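Nucleoside-diphosphate-sugar epimerase (Pseudomonas aeruginosa, PDB 2X4G) probably acts as an NAD-dependent enzyme on nucleotide sugars or related substrates, a Rossmann-fold member of the epimerase/dehydratase family whose exact reaction remains unestablished. Local coordinates at residues A102-N107 against A161-Q165; A127-H133 against G302-L306; M228-R234 against E314-F318; E237-L241 against K310-L315; L240-L246 against F305-R309. One frame throughout, in Å; residues are numbered along the deposited sequence.

Interaction 1 (A102-N107 against A161-Q165); sequences ALGQTN and ALDEQ
Build two helical turns, 102-107 and 161-165, with N-to-C directions 29° apart (signed crossing angle -29°) and axes 10.4 Å apart at closest approach, burying 294 Å² of surface between them, both sides summed. Set the register at L103 and L162, whose CA atoms lie 6.6 Å from each other. Both leucines take the mt rotamer, and each fills a hollow on the other helix. L162 reaches into the shallow dip formed by A102, L103 and T106: L162 CD2 stands 3.8 Å from T106 CG2, 3.9 Å from A102 O and 4.1 Å from L103 CD2, while L162 CD1 lies 4.1 Å from A102 CB. In return, L103 CD2 settles over A161, 4.2 Å from A161 CB, and beside Q165, 3.6 Å from Q165 OE1. Such near-parallel packing suits the Rossmann fold of this family, in which helices 98-116 and 154-171 lead into the neighbouring parallel strands 121-124 and 176-185. One turn further on, Q165, extended (chi1 and chi2 both t), crosses the gap and buries the most surface of any residue here. With T106 chi1 at p, T106 OG1 donates to Q165 OE1 over a very short 2.5 Å. The other corner of the amide, Q165 NE2, makes a weak hydrogen bond of 3.1 Å to N107 OD1.

Interaction 2 (A127-H133 against G302-L306); sequences AYAMPRH and GGQFL
Q304, R132 and Y128 bury the most surface where the loop after strand 121-124 is tied to the loop leading into helix 309-315. Segment 127-133 opens with a 3-10 turn at 127-129; 302-306 is irregular. Place the CA atoms of R132 and Q304 6.9 Å apart, and those of Y128 and G303 7.4 Å apart. Q304 (chi1 p, chi2 t) directs its amide at the backbone opposite: Q304 NE2 donates to P131 O at 3.1 Å, and H133 N donates to Q304 OE1 at 3.1 Å. R132, extended through chi2 and then bent (chi3 m), returns along the loop. R132 NH1 donates to G303 O at 3.3 Å. Y128 lays its ring beside the glycines, Y128 OH 3.7 Å from G303 CA; the hydroxyl itself is bonded to R214. L306 CD1 meets A127 CB at 3.9 Å. Every hydrogen bond here pairs a side-chain amide or guanidinium with a main-chain group: two carbonyls (P131, G303) and the amide of H133.

Interaction 3 (M228-R234 against E314-F318); sequences MALERGR and ELGFF
Two helix C-termini meet here, those of 219-232 and 309-315, the second followed by G316, which leaves helical angles with positive phi (78/11). R232 and L315 set the register, their CA atoms 5.9 Å apart. L315 (mt) is the central plug, with the largest buried area of the contact: L315 CD1 lies 3.9 Å from A229 CA and L315 CD2 3.6 Å from G233 N and 3.8 Å from R232 CB. R232, with chi1 m and chi2 and chi3 t, passes alongside so that R232 NH1 donates to L315 O at 2.6 Å. M228 projects toward the turn beyond, where M228 SD is 3.7 Å from L315 O and 3.8 Å from F317 CB; a Met-aromatic contact places M228 SD 5.5 Å from the F317 ring centroid, at the ring edge (84° off the normal). At the more exposed edge, R234 NH2 and E314 OE1 form a 2.7 Å salt bridge, with a weak hydrogen bond of 2.8 Å from R234 NH2 to E314 OE2. E314 is shared with the hydroxyl of Y239. An apolar leucine core is thus flanked by polar pairs: R232 satisfies the L315 carbonyl at the helix end, and R234 pairs with the E314 carboxylate.

Interaction 4 (E237-L241 against K310-L315); sequences ERYLL and KAREEL
This is a buried strand-on-helix contact: strand 238-241, paired with strand 176-185 in the main sheet, is crossed by the short helix 310-315, with a wider pi-type turn at 311-315, at 113°, axes 7.8 Å apart, with the CA atoms of Y239 and A311 5.6 Å apart. The Y239 ring (chi1 m) is sandwiched. Over one face K310, trans throughout, places K310 NZ 5.0 Å from the Y239 ring centroid, 15° off the normal, a cation-pi contact; over the opposite face L315 CD2 lies 4.2 Å from that centroid in a CH-pi contact. Y239 OH donates to E314 OE2 at 2.7 Å and receives R234 N. Further along, L241 CD2 packs on A311 CB at 4.1 Å, and a water joins L240 O (2.7 Å from the water) to A311 N (2.9 Å from the water). K310 NZ also forms a 2.9 Å salt bridge with E237 OE2 and donates to R238 O at 3.0 Å. The lysine charge is therefore met by a carboxylate, a carbonyl and a pi face.

Interaction 5 (L240-L246 against F305-R309); sequences LLTGHNL and FLDGR
Hydrogen bonds first: N245 (chi1 m) faces the backbone of L306 with both ends of its amide. L306 N donates to N245 OD1 at 3.0 Å, while N245 ND2 returns a weak bond of 3.4 Å to L306 O; N245 OD1 is also bonded by N215. Ring contacts follow, since the CA atoms of N245 and F305 are 5.4 Å apart: N245 CB sits 3.5 Å from the F305 ring centroid, 17° off the normal, a CH-pi contact. Apolar packing occupies the other end, where L306 (chi1 m) points at the strand, L306 CD1 3.7 Å from L240 CD2 and L306 CB 3.5 Å from T242 CG2. T242 and G308 have CA atoms 5.5 Å apart; T242 OG1 lies 3.5 Å from G308 CA, and a CB on G308 would clash with that oxygen. End-to-end directions differ by 136°, so 305-308 runs roughly counter to the strand. Helix 309-315 then starts through an Asx turn, D307 OD2 accepting from R309 N at 3.2 Å, with G308 at the N-cap.

Along the chain the first segments come in order, from 102-107 through 127-133 and helix 219-232 to strand 238-247, while interactions 2 to 5 all close on 302-318. That C-terminal run follows strand 238-247: interactions 2 and 5 share F305 and L306 (centres 11 Å apart), 4 and 5 share L240 and L241 on the strand (10 Å), and 3 and 4 share E314 and L315 of helix 309-315 (6 Å). Interaction 1 lies apart, 19 to 24 Å from the others by centres, between helices of the Rossmann core, yet D163 couples it to interaction 4 by a salt bridge with R238 and to interaction 2 by packing on A129. The C-terminal segment is thus fastened to the nucleotide-binding type of fold at successive points.

Interaction 1 (A102-N107 against A161-Q165)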
# COMPACT_ATOMS: atom_id res chain seq x y z
N ALA A 102 -2.00 1.56 -19.34
CA ALA A 102 -1.81 2.97 -19.71
C ALA A 102 -1.61 3.03 -21.22
O ALA A 102 -2.30 3.79 -21.93
CB ALA A 102 -0.61 3.56 -18.97
N LEU A 103 -0.70 2.19 -21.70
CA LEU A 103 -0.44 2.05 -23.13
C LEU A 103 -1.66 1.53 -23.87
O LEU A 103 -1.88 1.89 -25.03
CB LEU A 103 0.75 1.12 -23.38
CG LEU A 103 2.10 1.62 -22.87
CD1 LEU A 103 3.16 0.57 -23.17
CD2 LEU A 103 2.49 2.96 -23.50
N GLY A 104 -2.47 0.71 -23.21
CA GLY A 104 -3.67 0.15 -23.81
C GLY A 104 -4.76 1.16 -24.10
O GLY A 104 -5.59 0.96 -25.00
N GLN A 105 -4.79 2.25 -23.34
CA GLN A 105 -5.75 3.31 -23.57
C GLN A 105 -5.28 4.21 -24.71
O GLN A 105 -6.09 4.60 -25.56
CB GLN A 105 -5.97 4.16 -22.31
CG GLN A 105 -6.79 3.45 -21.19
CD GLN A 105 -6.95 4.32 -19.91
OE1 GLN A 105 -6.99 5.57 -19.96
NE2 GLN A 105 -7.05 3.64 -18.75
N THR A 106 -4.00 4.56 -24.72
CA THR A 106 -3.51 5.50 -25.73
C THR A 106 -3.39 4.87 -27.10
O THR A 106 -3.56 5.55 -28.11
CB THR A 106 -2.13 6.09 -25.38
OG1 THR A 106 -1.24 5.02 -25.05
CG2 THR A 106 -2.23 7.08 -24.23
N ASN A 107 -3.07 3.59 -27.17
CA ASN A 107 -2.72 3.02 -28.46
C ASN A 107 -3.84 3.15 -29.50
O ASN A 107 -3.58 3.54 -30.64
CB ASN A 107 -2.22 1.59 -28.35
CG ASN A 107 -1.06 1.32 -29.28
OD1 ASN A 107 -0.10 2.11 -29.34
ND2 ASN A 107 -1.15 0.23 -30.04
N ALA A 161 7.07 5.48 -20.34
CA ALA A 161 6.54 4.73 -21.49
C ALA A 161 5.64 5.61 -22.38
O ALA A 161 5.84 5.69 -23.58
CB ALA A 161 5.78 3.51 -21.02
N LEU A 162 4.65 6.25 -21.77
CA LEU A 162 3.73 7.12 -22.50
C LEU A 162 4.49 8.22 -23.24
O LEU A 162 4.12 8.61 -24.36
CB LEU A 162 2.72 7.72 -21.53
CG LEU A 162 1.72 6.73 -20.88
CD1 LEU A 162 1.00 7.29 -19.63
CD2 LEU A 162 0.69 6.25 -21.94
N ASP A 163 5.56 8.71 -22.63
CA ASP A 163 6.42 9.67 -23.30
C ASP A 163 7.12 9.06 -24.53
O ASP A 163 7.07 9.62 -25.62
CB ASP A 163 7.46 10.24 -22.34
CG ASP A 163 8.12 11.50 -22.87
OD1 ASP A 163 9.23 11.40 -23.44
OD2 ASP A 163 7.51 12.58 -22.73
N GLU A 164 7.77 7.91 -24.33
CA GLU A 164 8.37 7.16 -25.44
C GLU A 164 7.40 6.84 -26.55
O GLU A 164 7.76 6.92 -27.72
CB GLU A 164 8.96 5.84 -24.94
CG GLU A 164 10.44 5.93 -24.58
CD GLU A 164 11.37 6.05 -25.79
OE1 GLU A 164 12.54 6.47 -25.58
OE2 GLU A 164 10.94 5.75 -26.93
N GLN A 165 6.19 6.45 -26.18
CA GLN A 165 5.14 6.10 -27.13
C GLN A 165 4.79 7.27 -28.03
O GLN A 165 4.70 7.11 -29.25
CB GLN A 165 3.88 5.66 -26.39
CG GLN A 165 2.74 5.20 -27.29
CD GLN A 165 1.48 4.87 -26.51
OE1 GLN A 165 1.12 5.59 -25.57
NE2 GLN A 165 0.79 3.78 -26.90

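Interaction 2 (A127-H133 against G302-L306)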
# COMPACT_ATOMS: atom_id res chain seq x y z
N ALA A 127 6.48 15.29 -16.27
CA ALA A 127 7.88 15.64 -16.08
C ALA A 127 8.62 14.47 -15.45
O ALA A 127 9.85 14.49 -15.36
CB ALA A 127 7.99 16.87 -15.21
N TYR A 128 7.86 13.47 -14.99
CA TYR A 128 8.43 12.25 -14.42
C TYR A 128 8.93 11.29 -15.50
O TYR A 128 9.68 10.34 -15.19
CB TYR A 128 7.44 11.58 -13.47
CG TYR A 128 7.21 12.37 -12.19
CD1 TYR A 128 7.97 12.11 -11.05
CD2 TYR A 128 6.26 13.38 -12.13
CE1 TYR A 128 7.76 12.85 -9.88
CE2 TYR A 128 6.06 14.11 -10.96
CZ TYR A 128 6.81 13.84 -9.85
OH TYR A 128 6.60 14.57 -8.70
N ALA A 129 8.56 11.55 -16.76
CA ALA A 129 9.18 10.87 -17.90
C ALA A 129 10.66 11.29 -18.08
O ALA A 129 11.38 10.68 -18.84
CB ALA A 129 8.39 11.11 -19.19
N MET A 130 11.09 12.33 -17.38
CA MET A 130 12.44 12.83 -17.51
C MET A 130 13.23 12.43 -16.28
O MET A 130 12.66 12.33 -15.19
CB MET A 130 12.45 14.35 -17.63
CG MET A 130 11.44 14.93 -18.61
SD MET A 130 11.61 16.74 -18.69
CE MET A 130 11.23 17.25 -17.00
N PRO A 131 14.54 12.17 -16.45
CA PRO A 131 15.41 11.98 -15.31
C PRO A 131 15.75 13.31 -14.67
O PRO A 131 15.45 14.37 -15.23
CB PRO A 131 16.65 11.33 -15.91
CG PRO A 131 16.70 11.84 -17.29
CD PRO A 131 15.27 11.97 -17.72
N ARG A 132 16.38 13.26 -13.50
CA ARG A 132 16.71 14.45 -12.73
C ARG A 132 17.91 15.15 -13.38
O ARG A 132 18.83 14.50 -13.84
CB ARG A 132 17.00 14.04 -11.28
CG ARG A 132 17.22 15.21 -10.31
CD ARG A 132 17.41 14.71 -8.87
NE ARG A 132 16.16 14.16 -8.33
CZ ARG A 132 15.13 14.88 -7.90
NH1 ARG A 132 15.18 16.22 -7.93
NH2 ARG A 132 14.04 14.27 -7.44
N HIS A 133 17.91 16.47 -13.45
CA HIS A 133 19.05 17.13 -14.08
C HIS A 133 20.33 16.65 -13.39
O HIS A 133 20.44 16.78 -12.16
CB HIS A 133 18.93 18.65 -13.96
CG HIS A 133 19.86 19.39 -14.87
ND1 HIS A 133 21.19 19.58 -14.58
CD2 HIS A 133 19.64 20.00 -16.06
CE1 HIS A 133 21.76 20.27 -15.55
NE2 HIS A 133 20.84 20.55 -16.45
N GLY A 302 9.86 13.46 -5.03
CA GLY A 302 10.86 13.15 -6.04
C GLY A 302 10.73 14.03 -7.28
O GLY A 302 11.17 13.64 -8.35
N GLY A 303 10.13 15.21 -7.14
CA GLY A 303 9.95 16.11 -8.28
C GLY A 303 11.16 17.00 -8.42
O GLY A 303 12.01 17.02 -7.53
N GLN A 304 11.24 17.74 -9.54
CA GLN A 304 12.29 18.77 -9.71
C GLN A 304 11.75 20.10 -10.22
O GLN A 304 10.59 20.21 -10.61
CB GLN A 304 13.40 18.28 -10.64
CG GLN A 304 12.94 17.93 -12.05
CD GLN A 304 14.08 17.40 -12.90
OE1 GLN A 304 15.24 17.76 -12.69
NE2 GLN A 304 13.77 16.53 -13.84
N PHE A 305 12.61 21.12 -10.20
CA PHE A 305 12.32 22.42 -10.81
C PHE A 305 12.38 22.23 -12.31
O PHE A 305 13.13 21.38 -12.80
CB PHE A 305 13.32 23.50 -10.41
CG PHE A 305 13.21 23.98 -8.97
CD1 PHE A 305 12.10 23.72 -8.18
CD2 PHE A 305 14.22 24.75 -8.42
CE1 PHE A 305 12.03 24.19 -6.86
CE2 PHE A 305 14.15 25.22 -7.12
CZ PHE A 305 13.04 24.94 -6.35
N LEU A 306 11.60 23.03 -13.03
CA LEU A 306 11.50 22.95 -14.48
C LEU A 306 11.90 24.28 -15.13
O LEU A 306 11.65 25.34 -14.57
CB LEU A 306 10.07 22.55 -14.87
CG LEU A 306 9.50 21.28 -14.21
CD1 LEU A 306 8.22 20.80 -14.90
CD2 LEU A 306 10.52 20.14 -14.16

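Interaction 3 (M228-R234 against E314-F318)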
# COMPACT_ATOMS: atom_id res chain seq x y z
N MET A 228 -1.33 26.45 -27.15
CA MET A 228 -0.21 27.05 -27.84
C MET A 228 0.77 26.01 -28.36
O MET A 228 1.35 26.19 -29.43
CB MET A 228 0.52 28.03 -26.92
CG MET A 228 -0.17 29.37 -26.74
SD MET A 228 0.90 30.52 -25.85
CE MET A 228 -0.25 31.10 -24.60
N ALA A 229 1.01 24.95 -27.61
CA ALA A 229 1.86 23.86 -28.09
C ALA A 229 1.21 23.25 -29.30
O ALA A 229 1.90 22.97 -30.27
CB ALA A 229 2.04 22.80 -27.02
N LEU A 230 -0.11 23.06 -29.24
CA LEU A 230 -0.86 22.36 -30.28
C LEU A 230 -0.74 23.14 -31.57
O LEU A 230 -0.43 22.55 -32.60
CB LEU A 230 -2.34 22.18 -29.89
CG LEU A 230 -3.32 21.54 -30.89
CD1 LEU A 230 -3.09 20.06 -31.01
CD2 LEU A 230 -4.74 21.78 -30.46
N GLU A 231 -0.95 24.45 -31.51
CA GLU A 231 -0.89 25.29 -32.71
C GLU A 231 0.54 25.52 -33.18
O GLU A 231 0.74 25.64 -34.37
CB GLU A 231 -1.57 26.64 -32.49
CG GLU A 231 -3.08 26.56 -32.27
CD GLU A 231 -3.79 27.90 -32.43
OE1 GLU A 231 -3.71 28.74 -31.51
OE2 GLU A 231 -4.43 28.11 -33.48
N ARG A 232 1.50 25.57 -32.26
CA ARG A 232 2.84 26.13 -32.56
C ARG A 232 4.05 25.24 -32.32
O ARG A 232 5.12 25.55 -32.82
CB ARG A 232 3.09 27.41 -31.78
CG ARG A 232 2.19 28.55 -32.19
CD ARG A 232 2.41 29.79 -31.34
NE ARG A 232 1.21 30.62 -31.34
CZ ARG A 232 0.96 31.61 -30.48
NH1 ARG A 232 1.82 31.92 -29.51
NH2 ARG A 232 -0.17 32.31 -30.58
N GLY A 233 3.92 24.16 -31.58
CA GLY A 233 5.06 23.29 -31.32
C GLY A 233 5.62 22.60 -32.56
O GLY A 233 4.91 22.36 -33.53
N ARG A 234 6.91 22.28 -32.52
CA ARG A 234 7.51 21.41 -33.53
C ARG A 234 7.10 19.94 -33.27
O ARG A 234 7.12 19.44 -32.14
CB ARG A 234 9.03 21.56 -33.58
CG ARG A 234 9.51 23.00 -33.87
CD ARG A 234 10.97 23.08 -34.34
NE ARG A 234 11.85 22.10 -33.69
CZ ARG A 234 12.40 22.22 -32.48
NH1 ARG A 234 13.18 21.25 -32.01
NH2 ARG A 234 12.18 23.29 -31.72
N GLU A 314 9.77 29.51 -28.27
CA GLU A 314 9.10 28.90 -29.40
C GLU A 314 7.61 29.18 -29.41
O GLU A 314 7.07 29.55 -30.44
CB GLU A 314 9.33 27.40 -29.40
CG GLU A 314 10.82 27.06 -29.39
CD GLU A 314 11.15 25.72 -30.04
OE1 GLU A 314 12.31 25.27 -29.86
OE2 GLU A 314 10.29 25.12 -30.72
N LEU A 315 6.95 29.02 -28.27
CA LEU A 315 5.48 29.12 -28.24
C LEU A 315 4.95 30.51 -27.93
O LEU A 315 3.80 30.80 -28.21
CB LEU A 315 4.87 28.11 -27.25
CG LEU A 315 5.42 26.69 -27.39
CD1 LEU A 315 4.83 25.76 -26.35
CD2 LEU A 315 5.15 26.18 -28.81
N GLY A 316 5.80 31.37 -27.39
CA GLY A 316 5.35 32.63 -26.83
C GLY A 316 4.74 32.43 -25.45
O GLY A 316 4.15 33.36 -24.89
N PHE A 317 4.90 31.24 -24.87
CA PHE A 317 4.22 30.97 -23.61
C PHE A 317 5.05 31.21 -22.36
O PHE A 317 6.19 30.79 -22.25
CB PHE A 317 3.72 29.54 -23.53
CG PHE A 317 3.17 29.20 -22.19
CD1 PHE A 317 3.99 28.64 -21.22
CD2 PHE A 317 1.86 29.52 -21.86
CE1 PHE A 317 3.50 28.36 -19.96
CE2 PHE A 317 1.37 29.24 -20.60
CZ PHE A 317 2.19 28.68 -19.65
N PHE A 318 4.41 31.84 -21.38
CA PHE A 318 4.97 31.91 -20.05
C PHE A 318 3.91 32.43 -19.08
O PHE A 318 2.99 33.12 -19.49
CB PHE A 318 6.24 32.79 -20.02
CG PHE A 318 6.01 34.22 -20.43
CD1 PHE A 318 5.63 35.16 -19.49
CD2 PHE A 318 6.21 34.62 -21.73
CE1 PHE A 318 5.42 36.46 -19.85
CE2 PHE A 318 6.01 35.94 -22.09
CZ PHE A 318 5.61 36.85 -21.15

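Interaction 4 (E237-L241 against K310-L315)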
# COMPACT_ATOMS: atom_id res chain seq x y z
N GLU A 237 8.44 17.27 -30.59
CA GLU A 237 9.14 17.95 -29.49
C GLU A 237 8.31 17.99 -28.20
O GLU A 237 7.08 17.94 -28.22
CB GLU A 237 9.48 19.37 -29.90
CG GLU A 237 10.43 19.49 -31.10
CD GLU A 237 11.76 18.81 -30.85
OE1 GLU A 237 12.21 18.03 -31.72
OE2 GLU A 237 12.33 19.04 -29.75
N ARG A 238 9.00 18.07 -27.07
CA ARG A 238 8.36 18.30 -25.77
C ARG A 238 8.38 19.79 -25.44
O ARG A 238 9.27 20.52 -25.88
CB ARG A 238 9.08 17.55 -24.65
CG ARG A 238 9.43 16.12 -25.02
CD ARG A 238 9.60 15.20 -23.83
NE ARG A 238 10.96 15.23 -23.30
CZ ARG A 238 11.57 14.22 -22.66
NH1 ARG A 238 10.96 13.05 -22.46
NH2 ARG A 238 12.81 14.40 -22.23
N TYR A 239 7.38 20.25 -24.70
CA TYR A 239 7.38 21.62 -24.20
C TYR A 239 6.90 21.65 -22.77
O TYR A 239 5.74 21.36 -22.48
CB TYR A 239 6.50 22.51 -25.07
CG TYR A 239 7.02 22.67 -26.46
CD1 TYR A 239 6.62 21.82 -27.47
CD2 TYR A 239 7.94 23.66 -26.75
CE1 TYR A 239 7.11 21.97 -28.76
CE2 TYR A 239 8.44 23.81 -28.03
CZ TYR A 239 8.02 22.96 -29.03
OH TYR A 239 8.53 23.12 -30.29
N LEU A 240 7.83 21.99 -21.87
CA LEU A 240 7.52 22.20 -20.47
C LEU A 240 6.74 23.52 -20.27
O LEU A 240 7.15 24.60 -20.71
CB LEU A 240 8.81 22.20 -19.67
CG LEU A 240 9.50 20.86 -19.48
CD1 LEU A 240 10.93 21.07 -18.98
CD2 LEU A 240 8.68 20.00 -18.48
N LEU A 241 5.58 23.39 -19.62
CA LEU A 241 4.67 24.49 -19.38
C LEU A 241 4.73 24.72 -17.88
O LEU A 241 4.18 23.96 -17.13
CB LEU A 241 3.27 24.13 -19.88
CG LEU A 241 3.17 23.71 -21.37
CD1 LEU A 241 1.78 23.26 -21.74
CD2 LEU A 241 3.62 24.85 -22.31
N LYS A 310 12.06 26.98 -23.39
CA LYS A 310 11.72 26.45 -24.71
C LYS A 310 10.33 26.94 -25.06
O LYS A 310 10.16 27.53 -26.12
CB LYS A 310 11.78 24.93 -24.73
CG LYS A 310 11.61 24.30 -26.10
CD LYS A 310 11.83 22.80 -26.02
CE LYS A 310 11.77 22.10 -27.39
NZ LYS A 310 11.95 20.60 -27.31
N ALA A 311 9.36 26.72 -24.18
CA ALA A 311 7.97 27.18 -24.42
C ALA A 311 7.89 28.69 -24.69
O ALA A 311 7.15 29.14 -25.57
CB ALA A 311 7.07 26.82 -23.24
N ARG A 312 8.63 29.47 -23.91
CA ARG A 312 8.63 30.90 -24.06
C ARG A 312 9.13 31.36 -25.42
O ARG A 312 8.49 32.18 -26.07
CB ARG A 312 9.51 31.51 -22.99
CG ARG A 312 9.51 33.02 -23.01
CD ARG A 312 10.41 33.58 -21.96
NE ARG A 312 9.80 34.77 -21.39
CZ ARG A 312 9.45 34.92 -20.12
NH1 ARG A 312 9.66 33.95 -19.24
NH2 ARG A 312 8.90 36.05 -19.73
N GLU A 313 10.29 30.87 -25.83
CA GLU A 313 10.91 31.30 -27.08
C GLU A 313 10.16 30.77 -28.30
O GLU A 313 9.89 31.51 -29.24
CB GLU A 313 12.38 30.89 -27.09
CG GLU A 313 13.18 31.55 -25.92
CD GLU A 313 14.70 31.28 -25.97
OE1 GLU A 313 15.22 30.64 -25.02
OE2 GLU A 313 15.37 31.72 -26.95
N GLU A 314 9.77 29.51 -28.27
CA GLU A 314 9.10 28.90 -29.40
C GLU A 314 7.61 29.18 -29.41
O GLU A 314 7.07 29.55 -30.44
CB GLU A 314 9.33 27.40 -29.40
CG GLU A 314 10.82 27.06 -29.39
CD GLU A 314 11.15 25.72 -30.04
OE1 GLU A 314 12.31 25.27 -29.86
OE2 GLU A 314 10.29 25.12 -30.72
N LEU A 315 6.95 29.02 -28.27
CA LEU A 315 5.48 29.12 -28.24
C LEU A 315 4.95 30.51 -27.93
O LEU A 315 3.80 30.80 -28.21
CB LEU A 315 4.87 28.11 -27.25
CG LEU A 315 5.42 26.69 -27.39
CD1 LEU A 315 4.83 25.76 -26.35
CD2 LEU A 315 5.15 26.18 -28.81
O HOH W 1 9.59 25.15 -21.74

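Interaction 5 (L240-L246 against F305-R309)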
# COMPACT_ATOMS: atom_id res chain seq x y z
N LEU A 240 7.83 21.99 -21.87
CA LEU A 240 7.52 22.20 -20.47
C LEU A 240 6.74 23.52 -20.27
O LEU A 240 7.15 24.60 -20.71
CB LEU A 240 8.81 22.20 -19.67
CG LEU A 240 9.50 20.86 -19.48
CD1 LEU A 240 10.93 21.07 -18.98
CD2 LEU A 240 8.68 20.00 -18.48
N LEU A 241 5.58 23.39 -19.62
CA LEU A 241 4.67 24.49 -19.38
C LEU A 241 4.73 24.72 -17.88
O LEU A 241 4.18 23.96 -17.13
CB LEU A 241 3.27 24.13 -19.88
CG LEU A 241 3.17 23.71 -21.37
CD1 LEU A 241 1.78 23.26 -21.74
CD2 LEU A 241 3.62 24.85 -22.31
N THR A 242 5.44 25.77 -17.47
CA THR A 242 5.88 25.94 -16.09
C THR A 242 5.33 27.20 -15.49
O THR A 242 4.95 28.11 -16.21
CB THR A 242 7.41 26.05 -16.01
OG1 THR A 242 7.84 27.23 -16.69
CG2 THR A 242 8.08 24.87 -16.67
N GLY A 243 5.32 27.24 -14.16
CA GLY A 243 4.72 28.33 -13.40
C GLY A 243 5.74 28.86 -12.42
O GLY A 243 6.49 29.77 -12.77
N HIS A 244 5.77 28.29 -11.22
CA HIS A 244 6.72 28.70 -10.18
C HIS A 244 7.50 27.50 -9.67
O HIS A 244 6.90 26.46 -9.36
CB HIS A 244 6.00 29.35 -9.00
CG HIS A 244 5.17 30.54 -9.40
ND1 HIS A 244 3.79 30.51 -9.42
CD2 HIS A 244 5.54 31.77 -9.83
CE1 HIS A 244 3.34 31.68 -9.83
NE2 HIS A 244 4.38 32.46 -10.09
N ASN A 245 8.83 27.64 -9.61
CA ASN A 245 9.65 26.66 -8.92
C ASN A 245 9.60 26.93 -7.43
O ASN A 245 9.74 28.05 -6.99
CB ASN A 245 11.07 26.71 -9.42
CG ASN A 245 11.19 26.23 -10.83
OD1 ASN A 245 10.64 25.21 -11.21
ND2 ASN A 245 11.91 26.95 -11.60
N LEU A 246 9.37 25.89 -6.66
CA LEU A 246 8.87 26.04 -5.31
C LEU A 246 9.38 24.93 -4.42
O LEU A 246 9.30 23.76 -4.77
CB LEU A 246 7.34 25.91 -5.39
CG LEU A 246 6.49 26.93 -4.66
CD1 LEU A 246 7.03 28.33 -4.89
CD2 LEU A 246 5.10 26.81 -5.20
N PHE A 305 12.61 21.12 -10.20
CA PHE A 305 12.32 22.42 -10.81
C PHE A 305 12.38 22.23 -12.31
O PHE A 305 13.13 21.38 -12.80
CB PHE A 305 13.32 23.50 -10.41
CG PHE A 305 13.21 23.98 -8.97
CD1 PHE A 305 12.10 23.72 -8.18
CD2 PHE A 305 14.22 24.75 -8.42
CE1 PHE A 305 12.03 24.19 -6.86
CE2 PHE A 305 14.15 25.22 -7.12
CZ PHE A 305 13.04 24.94 -6.35
N LEU A 306 11.60 23.03 -13.03
CA LEU A 306 11.50 22.95 -14.48
C LEU A 306 11.90 24.28 -15.13
O LEU A 306 11.65 25.34 -14.57
CB LEU A 306 10.07 22.55 -14.87
CG LEU A 306 9.50 21.28 -14.21
CD1 LEU A 306 8.22 20.80 -14.90
CD2 LEU A 306 10.52 20.14 -14.16
N ASP A 307 12.55 24.21 -16.29
CA ASP A 307 13.01 25.35 -17.06
C ASP A 307 11.97 25.60 -18.13
O ASP A 307 11.71 24.73 -18.95
CB ASP A 307 14.37 25.02 -17.73
CG ASP A 307 15.04 26.24 -18.42
OD1 ASP A 307 16.21 26.11 -18.86
OD2 ASP A 307 14.42 27.33 -18.51
N GLY A 308 11.39 26.80 -18.12
CA GLY A 308 10.35 27.18 -19.08
C GLY A 308 10.77 27.89 -20.36
O GLY A 308 9.91 28.36 -21.10
N ARG A 309 12.06 27.95 -20.65
CA ARG A 309 12.56 28.75 -21.78
C ARG A 309 12.10 28.30 -23.16
O ARG A 309 11.81 29.13 -24.03
CB ARG A 309 14.09 28.78 -21.77
CG ARG A 309 14.73 29.67 -20.70
CD ARG A 309 16.17 29.21 -20.43
NE ARG A 309 17.06 30.28 -19.97
CZ ARG A 309 18.37 30.11 -19.74
NH1 ARG A 309 18.93 28.91 -19.92
NH2 ARG A 309 19.12 31.14 -19.33